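Local coordinates for aminotransferase (Streptomyces pactum, PDB 4ZM4), which belongs to the class-III aminotransferases, a family of pyridoxal-phosphate-dependent enzymes, and is modelled here as a two-chain assembly, at residues A35-V43 against T404-P415. The protein carries 1 engineered substitution. Residues are numbered along the deposited sequence; the frame is centred on the assembly and turned at random.
Sequences AAAVPLPLV and TLAQKEGVYFHP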
loop_
_atom_site.group_PDB
_atom_site.type_symbol
_atom_site.label_atom_id
_atom_site.label_comp_id
_atom_site.label_asym_id
_atom_site.label_seq_id
_atom_site.Cartn_x
_atom_site.Cartn_y
_atom_site.Cartn_z
ATOM N N ALA B 35 6.210 3.720 -15.972
ATOM C CA ALA B 35 5.977 4.788 -16.947
ATOM C C ALA B 35 6.994 4.762 -18.095
ATOM O O ALA B 35 6.762 5.392 -19.132
ATOM C CB ALA B 35 5.972 6.149 -16.260
ATOM N N ALA B 36 8.104 4.042 -17.918
ATOM C CA ALA B 36 9.083 3.831 -19.005
ATOM C C ALA B 36 8.945 2.455 -19.665
ATOM O O ALA B 36 9.796 2.044 -20.462
ATOM C CB ALA B 36 10.500 3.996 -18.447
ATOM N N ALA B 37 7.858 1.748 -19.352
ATOM C CA ALA B 37 7.675 0.361 -19.764
ATOM C C ALA B 37 6.855 0.204 -21.049
ATOM O O ALA B 37 6.589 -0.912 -21.506
ATOM C CB ALA B 37 7.007 -0.407 -18.638
ATOM N N VAL B 38 6.475 1.315 -21.651
ATOM C CA VAL B 38 5.648 1.299 -22.856
ATOM C C VAL B 38 6.130 2.406 -23.811
ATOM O O VAL B 38 5.379 3.320 -24.149
ATOM C CB VAL B 38 4.156 1.470 -22.543
ATOM C CG1 VAL B 38 3.289 1.026 -23.713
ATOM C CG2 VAL B 38 3.776 0.704 -21.298
ATOM N N PRO B 39 7.402 2.329 -24.234
ATOM C CA PRO B 39 7.927 3.359 -25.140
ATOM C C PRO B 39 7.212 3.405 -26.500
ATOM O O PRO B 39 7.224 4.448 -27.151
ATOM C CB PRO B 39 9.398 2.970 -25.301
ATOM C CG PRO B 39 9.439 1.503 -24.988
ATOM C CD PRO B 39 8.389 1.270 -23.955
ATOM N N LEU B 40 6.648 2.278 -26.933
ATOM C CA LEU B 40 5.655 2.281 -27.991
ATOM C C LEU B 40 4.317 2.238 -27.273
ATOM O O LEU B 40 3.954 1.234 -26.665
ATOM C CB LEU B 40 5.803 1.078 -28.926
ATOM C CG LEU B 40 4.804 1.091 -30.104
ATOM C CD1 LEU B 40 5.184 2.165 -31.125
ATOM C CD2 LEU B 40 4.688 -0.280 -30.783
ATOM N N PRO B 41 3.580 3.333 -27.305
ATOM C CA PRO B 41 2.404 3.434 -26.435
ATOM C C PRO B 41 1.422 2.294 -26.567
ATOM O O PRO B 41 1.152 1.830 -27.683
ATOM C CB PRO B 41 1.756 4.746 -26.868
ATOM C CG PRO B 41 2.897 5.566 -27.365
ATOM C CD PRO B 41 3.893 4.608 -27.965
ATOM N N LEU B 42 0.871 1.881 -25.418
ATOM C CA LEU B 42 -0.160 0.866 -25.317
ATOM C C LEU B 42 -1.022 1.239 -24.141
ATOM O O LEU B 42 -0.521 1.310 -23.022
ATOM C CB LEU B 42 0.479 -0.502 -25.078
ATOM C CG LEU B 42 -0.398 -1.750 -25.252
ATOM C CD1 LEU B 42 0.436 -2.975 -24.930
ATOM C CD2 LEU B 42 -1.651 -1.755 -24.385
ATOM N N VAL B 43 -2.304 1.507 -24.385
ATOM C CA VAL B 43 -3.236 1.780 -23.330
ATOM C C VAL B 43 -4.271 0.670 -23.306
ATOM O O VAL B 43 -4.891 0.357 -24.313
ATOM C CB VAL B 43 -3.948 3.141 -23.514
ATOM C CG1 VAL B 43 -4.883 3.407 -22.348
ATOM C CG2 VAL B 43 -2.945 4.263 -23.641
ATOM N N THR B 404 9.702 -3.409 -29.091
ATOM C CA THR B 404 8.815 -2.590 -29.979
ATOM C C THR B 404 8.289 -3.440 -31.125
ATOM O O THR B 404 7.102 -3.387 -31.459
ATOM C CB THR B 404 9.558 -1.358 -30.552
ATOM O OG1 THR B 404 9.883 -0.449 -29.498
ATOM C CG2 THR B 404 8.735 -0.625 -31.588
ATOM N N LEU B 405 9.174 -4.236 -31.731
ATOM C CA LEU B 405 8.801 -5.048 -32.888
ATOM C C LEU B 405 7.837 -6.137 -32.477
ATOM O O LEU B 405 6.851 -6.399 -33.169
ATOM C CB LEU B 405 10.051 -5.636 -33.558
ATOM C CG LEU B 405 10.903 -4.627 -34.362
ATOM C CD1 LEU B 405 12.324 -5.133 -34.576
ATOM C CD2 LEU B 405 10.224 -4.296 -35.689
ATOM N N ALA B 406 8.133 -6.779 -31.350
ATOM C CA ALA B 406 7.268 -7.838 -30.802
ATOM C C ALA B 406 5.903 -7.292 -30.449
ATOM O O ALA B 406 4.897 -7.901 -30.764
ATOM C CB ALA B 406 7.920 -8.474 -29.570
ATOM N N GLN B 407 5.877 -6.112 -29.836
ATOM C CA GLN B 407 4.624 -5.473 -29.446
ATOM C C GLN B 407 3.738 -5.236 -30.651
ATOM O O GLN B 407 2.539 -5.517 -30.597
ATOM C CB GLN B 407 4.872 -4.168 -28.715
ATOM C CG GLN B 407 3.625 -3.553 -28.086
ATOM C CD GLN B 407 3.929 -2.331 -27.226
ATOM O OE1 GLN B 407 4.776 -2.380 -26.319
ATOM N NE2 GLN B 407 3.238 -1.224 -27.497
ATOM N N LYS B 408 4.330 -4.762 -31.750
ATOM C CA LYS B 408 3.615 -4.633 -33.005
ATOM C C LYS B 408 3.121 -5.948 -33.543
ATOM O O LYS B 408 2.051 -5.990 -34.151
ATOM C CB LYS B 408 4.481 -3.997 -34.082
ATOM C CG LYS B 408 4.724 -2.533 -33.869
ATOM C CD LYS B 408 5.757 -2.081 -34.871
ATOM C CE LYS B 408 5.839 -0.572 -34.932
ATOM N NZ LYS B 408 6.230 -0.209 -36.318
ATOM N N GLU B 409 3.899 -7.016 -33.376
ATOM C CA GLU B 409 3.435 -8.354 -33.756
ATOM C C GLU B 409 2.381 -8.926 -32.800
ATOM O O GLU B 409 1.891 -10.021 -33.017
ATOM C CB GLU B 409 4.616 -9.325 -33.860
ATOM C CG GLU B 409 5.646 -8.977 -34.925
ATOM C CD GLU B 409 5.080 -8.967 -36.338
ATOM O OE1 GLU B 409 4.069 -9.638 -36.610
ATOM O OE2 GLU B 409 5.700 -8.325 -37.211
ATOM N N GLY B 410 2.048 -8.209 -31.729
ATOM C CA GLY B 410 1.008 -8.639 -30.789
ATOM C C GLY B 410 1.490 -9.430 -29.598
ATOM O O GLY B 410 0.754 -10.244 -29.049
ATOM N N VAL B 411 2.734 -9.194 -29.180
ATOM C CA VAL B 411 3.302 -9.826 -27.976
ATOM C C VAL B 411 3.966 -8.725 -27.139
ATOM O O VAL B 411 4.854 -8.034 -27.632
ATOM C CB VAL B 411 4.331 -10.907 -28.351
ATOM C CG1 VAL B 411 5.047 -11.469 -27.112
ATOM C CG2 VAL B 411 3.655 -12.030 -29.123
ATOM N N TYR B 412 3.540 -8.576 -25.881
ATOM C CA TYR B 412 4.145 -7.615 -24.986
ATOM C C TYR B 412 5.028 -8.282 -23.943
ATOM O O TYR B 412 4.556 -9.109 -23.167
ATOM C CB TYR B 412 3.093 -6.763 -24.272
ATOM C CG TYR B 412 3.697 -5.779 -23.307
ATOM C CD1 TYR B 412 4.303 -4.626 -23.754
ATOM C CD2 TYR B 412 3.711 -6.025 -21.932
ATOM C CE1 TYR B 412 4.895 -3.715 -22.884
ATOM C CE2 TYR B 412 4.308 -5.123 -21.046
ATOM C CZ TYR B 412 4.894 -3.970 -21.533
ATOM O OH TYR B 412 5.469 -3.064 -20.668
ATOM N N PHE B 413 6.290 -7.845 -23.886
ATOM C CA PHE B 413 7.125 -8.016 -22.718
ATOM C C PHE B 413 7.791 -6.665 -22.379
ATOM O O PHE B 413 7.785 -5.786 -23.206
ATOM C CB PHE B 413 8.144 -9.150 -22.918
ATOM C CG PHE B 413 8.970 -9.028 -24.156
ATOM C CD1 PHE B 413 10.139 -8.305 -24.136
ATOM C CD2 PHE B 413 8.583 -9.619 -25.332
ATOM C CE1 PHE B 413 10.902 -8.173 -25.275
ATOM C CE2 PHE B 413 9.351 -9.505 -26.471
ATOM C CZ PHE B 413 10.519 -8.783 -26.448
ATOM N N HIS B 414 8.369 -6.527 -21.179
ATOM C CA HIS B 414 9.027 -5.280 -20.754
ATOM C C HIS B 414 10.303 -5.041 -21.603
ATOM O O HIS B 414 11.053 -5.973 -21.850
ATOM C CB HIS B 414 9.393 -5.343 -19.277
ATOM C CG HIS B 414 9.741 -4.020 -18.671
ATOM N ND1 HIS B 414 10.904 -3.339 -18.958
ATOM C CD2 HIS B 414 9.095 -3.276 -17.744
ATOM C CE1 HIS B 414 10.943 -2.216 -18.277
ATOM N NE2 HIS B 414 9.871 -2.165 -17.509
ATOM N N PRO B 415 10.540 -3.796 -22.036
ATOM C CA PRO B 415 11.684 -3.497 -22.904
ATOM C C PRO B 415 13.066 -3.688 -22.307
ATOM O O PRO B 415 14.028 -3.818 -23.076
ATOM C CB PRO B 415 11.511 -2.018 -23.266
ATOM C CG PRO B 415 10.357 -1.520 -22.481
ATOM C CD PRO B 415 9.574 -2.687 -21.983
HETATM O O HOH W 1 0.790 -0.674 -29.045
#
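Two side chains, Y412 from the short strand 411-412 and Q407 from the last turn of helix 396-408, pin the irregular segment 35-43, in the loop between helix 14-22 and strand 44-48 of this class-III aminotransferase, by its backbone carbonyls. The Y412 hydroxyl donates to A37 O, with OH and O 2.6 Å apart; the carbonyl oxygen lies at the edge of the ring, in its plane, while the hydroxyl is tilted 34° from the carbonyl plane. Q407 keeps CG anti to its backbone N (chi1 -171°) and runs out extended, which carries its amide across to the loop. There NE2 gives one hydrogen to L40 O at 2.7 Å, approaching above that carbonyl's plane, and a second to a water 2.9 Å from NE2. The water in turn donates to P41 O, so one amide nitrogen grips two successive loop carbonyls, one of them through the water. OE1 of Q407 meets the Y412 ring edge in plane and takes a weak hydrogen bond from Q403.

Carbon contacts flank these bonds. L40 lays CD2 against the side of the last helical turn, 3.8 Å from K408 CG and close to T404 CG2, while the L42 CB methylene lies beside Q407 NE2. Further along, P39 CD and P415 CG form an apolar pair 3.7 Å apart, and the A37 CB methyl sits 3.5 Å from H414 NE2. H414, whose side chain comes within about 5 Å of the bound P3B, accepts a hydrogen bond at ND1 from N416 N.

Around the contact, G410 ends the helix in a Schellman motif and Y412 bonds through its backbone to I61 and L63, while L95 of the second subunit packs on V38 and Y412.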